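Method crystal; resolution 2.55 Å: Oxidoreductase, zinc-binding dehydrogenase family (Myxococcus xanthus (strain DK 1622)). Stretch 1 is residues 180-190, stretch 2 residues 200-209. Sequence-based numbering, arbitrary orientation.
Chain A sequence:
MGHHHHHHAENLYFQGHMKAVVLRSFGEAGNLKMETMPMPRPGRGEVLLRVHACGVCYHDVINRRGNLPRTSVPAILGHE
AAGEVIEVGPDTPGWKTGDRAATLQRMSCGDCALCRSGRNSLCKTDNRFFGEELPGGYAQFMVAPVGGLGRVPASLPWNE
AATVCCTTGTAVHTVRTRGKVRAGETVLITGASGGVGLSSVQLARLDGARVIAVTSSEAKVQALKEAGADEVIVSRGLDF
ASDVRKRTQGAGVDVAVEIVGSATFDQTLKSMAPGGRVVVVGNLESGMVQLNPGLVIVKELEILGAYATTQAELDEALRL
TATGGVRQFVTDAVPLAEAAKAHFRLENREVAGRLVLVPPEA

Stretch 1, residues 180-190: KVRAGETVLIT
Stretch 2 (200-209) SVQLARLDGA

The apolar centre of the contact is built from alternate strand residues, Ile-189 and Val-187, set against Val-201, Ala-204 and Ala-209. Both strand residues direct CA-to-CB toward the second stretch, whereas Leu-188, between them, makes no contact with it. Ile-189, with chi1 m and chi2 t, extends its CD1 to 3.6 Å from CG2 of Val-201 (chi1 t); the same CD1 lies 3.6 Å from the backbone N of Val-201 and 4.0 Å from CB of Ser-200. Val-187, chi1 t, places CG2 4.4 Å from CB of Ala-204 and 3.8 Å from CB of Ala-209. The CA-to-CB bond of Ala-204 points toward the first stretch, setting a small methyl in a buried place. That of Ser-200 also points toward the first stretch, while its OG is hydrogen-bonded elsewhere in the structure.

Strand 186-190 and helix 200-206 run antiparallel, their N-to-C directions 179° apart and their axes 9.8 Å apart at closest approach. The CA atoms of Ile-189 and Val-201 lie 7.4 Å apart at one end of the pairing, those of Val-181 and Ala-204 7.2 Å apart, and those of Ala-183 and Gly-208 only 4.1 Å apart where the loops meet.

Farther out, the methyl of Ala-209 packs against more of the first stretch: its CB is 4.0 Å from CG1 of Val-181 (chi1 t, buried, its CA-to-CB bond pointing toward the second stretch) and 3.2 Å from the carbonyl O of Glu-185, in addition to the Val-187 contact. Its extended backbone (phi/psi -124/149) follows the end of the helix, where Asp-207 (-88/22) is the first residue to leave helical angles and Gly-208 (69/40) takes positive phi.

The polar edge joins this helix exit to a type II turn from Arg-182 to Glu-185. Ala-183 (-59/132) and Gly-184 (106/-22) form its corners, and Glu-185 N closes it with a hydrogen bond to Arg-182 O at 3.2 Å. Glu-185, with chi1 m and chi2 t, braces the turn further: its OE1 accepts a hydrogen bond from Arg-182 N at 2.9 Å.

A single hydrogen bond crosses between the stretches, from Gly-184 N to Gly-208 O, at 2.5 Å with an angle of 146° at the hydrogen. The same carbonyl O of Gly-208 receives a CA-H contact from Ala-183 CA at 3.1 Å, and Asp-207 O also lies 3.1 Å from Ala-183 CA. Glycine suits both loops: a CB on Gly-184 would jam against the preceding carbonyl, while one on Gly-208 would sit 2.8 Å from Ala-183 CB, a clash. In all, the contact buries 419 Å², summed over both sides.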

# COMPACT_ATOMS: atom_id res chain seq x y z
N LYS A 180 9.48 7.43 -2.19
CA LYS A 180 9.80 8.27 -3.34
C LYS A 180 9.42 9.73 -3.06
O LYS A 180 8.81 10.41 -3.89
CB LYS A 180 9.11 7.76 -4.60
CG LYS A 180 9.43 6.32 -4.95
CD LYS A 180 8.62 5.84 -6.14
CE LYS A 180 8.74 4.34 -6.33
NZ LYS A 180 7.85 3.85 -7.42
N VAL A 181 9.78 10.20 -1.86
CA VAL A 181 9.46 11.57 -1.47
C VAL A 181 10.18 12.54 -2.40
O VAL A 181 11.39 12.42 -2.64
CB VAL A 181 9.85 11.81 -0.01
CG1 VAL A 181 9.55 13.25 0.40
CG2 VAL A 181 9.12 10.84 0.90
N ARG A 182 9.43 13.50 -2.93
CA ARG A 182 9.96 14.50 -3.84
C ARG A 182 9.98 15.87 -3.17
O ARG A 182 9.14 16.16 -2.31
CB ARG A 182 9.14 14.56 -5.13
CG ARG A 182 8.95 13.22 -5.81
CD ARG A 182 10.28 12.53 -6.06
NE ARG A 182 10.13 11.23 -6.70
CZ ARG A 182 11.10 10.33 -6.82
NH1 ARG A 182 12.31 10.58 -6.33
NH2 ARG A 182 10.87 9.17 -7.42
N ALA A 183 10.94 16.69 -3.57
CA ALA A 183 11.06 18.03 -3.00
C ALA A 183 9.78 18.82 -3.25
O ALA A 183 9.26 18.85 -4.37
CB ALA A 183 12.26 18.75 -3.62
N GLY A 184 9.28 19.46 -2.19
CA GLY A 184 8.06 20.24 -2.25
C GLY A 184 6.87 19.57 -1.59
O GLY A 184 5.91 20.27 -1.22
N GLU A 185 6.90 18.25 -1.43
CA GLU A 185 5.80 17.55 -0.79
C GLU A 185 5.84 17.75 0.73
O GLU A 185 6.88 18.07 1.31
CB GLU A 185 5.86 16.06 -1.11
CG GLU A 185 5.44 15.71 -2.53
CD GLU A 185 5.59 14.23 -2.84
OE1 GLU A 185 6.55 13.61 -2.33
OE2 GLU A 185 4.74 13.69 -3.58
N THR A 186 4.68 17.56 1.35
CA THR A 186 4.55 17.62 2.80
C THR A 186 4.51 16.20 3.34
O THR A 186 3.71 15.38 2.89
CB THR A 186 3.29 18.38 3.21
OG1 THR A 186 2.15 17.80 2.56
CG2 THR A 186 3.40 19.85 2.84
N VAL A 187 5.38 15.91 4.31
CA VAL A 187 5.57 14.56 4.84
C VAL A 187 5.08 14.53 6.28
O VAL A 187 5.46 15.38 7.09
CB VAL A 187 7.04 14.13 4.75
CG1 VAL A 187 7.20 12.68 5.21
CG2 VAL A 187 7.57 14.31 3.33
N LEU A 188 4.24 13.54 6.59
CA LEU A 188 3.80 13.28 7.95
C LEU A 188 4.58 12.09 8.50
O LEU A 188 4.67 11.05 7.85
CB LEU A 188 2.30 12.99 7.99
CG LEU A 188 1.73 12.60 9.36
CD1 LEU A 188 1.91 13.72 10.37
CD2 LEU A 188 0.26 12.22 9.23
N ILE A 189 5.14 12.25 9.69
CA ILE A 189 5.93 11.21 10.34
C ILE A 189 5.37 10.99 11.73
O ILE A 189 5.28 11.94 12.52
CB ILE A 189 7.42 11.56 10.40
CG1 ILE A 189 7.97 11.84 8.99
CG2 ILE A 189 8.21 10.43 11.07
CD1 ILE A 189 9.40 12.33 8.97
N THR A 190 4.98 9.76 12.03
CA THR A 190 4.59 9.36 13.38
C THR A 190 5.78 8.72 14.08
O THR A 190 6.72 8.23 13.45
CB THR A 190 3.41 8.39 13.35
OG1 THR A 190 3.82 7.15 12.75
CG2 THR A 190 2.26 8.98 12.55
N SER A 200 14.32 9.68 9.45
CA SER A 200 13.36 10.03 8.40
C SER A 200 13.15 11.53 8.34
O SER A 200 13.11 12.12 7.25
CB SER A 200 12.04 9.31 8.64
OG SER A 200 12.22 7.90 8.63
N VAL A 201 13.00 12.18 9.50
CA VAL A 201 12.84 13.64 9.54
C VAL A 201 13.98 14.31 8.77
O VAL A 201 13.75 15.10 7.85
CB VAL A 201 12.77 14.13 10.99
CG1 VAL A 201 12.85 15.66 11.06
CG2 VAL A 201 11.49 13.64 11.66
N GLN A 202 15.22 14.00 9.15
CA GLN A 202 16.37 14.60 8.49
C GLN A 202 16.35 14.29 7.00
O GLN A 202 16.54 15.18 6.16
CB GLN A 202 17.66 14.09 9.12
CG GLN A 202 17.81 14.39 10.60
CD GLN A 202 19.10 13.85 11.17
OE1 GLN A 202 20.14 14.49 11.09
NE2 GLN A 202 19.04 12.65 11.74
N LEU A 203 16.14 13.02 6.65
CA LEU A 203 16.20 12.62 5.24
C LEU A 203 15.12 13.32 4.43
O LEU A 203 15.35 13.70 3.28
CB LEU A 203 16.07 11.10 5.13
CG LEU A 203 16.34 10.48 3.76
CD1 LEU A 203 17.73 10.84 3.25
CD2 LEU A 203 16.18 8.97 3.83
N ALA A 204 13.93 13.50 5.01
CA ALA A 204 12.86 14.21 4.31
C ALA A 204 13.22 15.68 4.13
O ALA A 204 13.15 16.21 3.02
CB ALA A 204 11.55 14.06 5.07
N ARG A 205 13.60 16.35 5.22
CA ARG A 205 14.02 17.75 5.11
C ARG A 205 15.20 17.91 4.17
O ARG A 205 15.34 18.95 3.52
CB ARG A 205 14.36 18.30 6.50
N LEU A 206 16.06 16.90 4.08
CA LEU A 206 17.19 16.97 3.16
C LEU A 206 16.74 16.89 1.71
O LEU A 206 17.39 17.45 0.82
CB LEU A 206 18.20 15.86 3.46
CG LEU A 206 19.46 15.83 2.60
CD1 LEU A 206 20.65 15.35 3.42
CD2 LEU A 206 19.28 14.93 1.37
N ASP A 207 15.63 16.19 1.44
CA ASP A 207 15.10 16.05 0.09
C ASP A 207 14.15 17.18 -0.28
O ASP A 207 13.33 17.01 -1.19
CB ASP A 207 14.41 14.70 -0.06
CG ASP A 207 15.39 13.54 -0.06
OD1 ASP A 207 16.56 13.75 0.32
OD2 ASP A 207 14.99 12.42 -0.44
N GLY A 208 14.24 18.32 0.39
CA GLY A 208 13.44 19.48 0.04
C GLY A 208 11.96 19.33 0.31
O GLY A 208 11.14 19.79 -0.49
N ALA A 209 11.60 18.71 1.43
CA ALA A 209 10.21 18.48 1.78
C ALA A 209 9.90 19.09 3.14
O ALA A 209 10.76 19.16 4.02
CB ALA A 209 9.88 16.98 1.80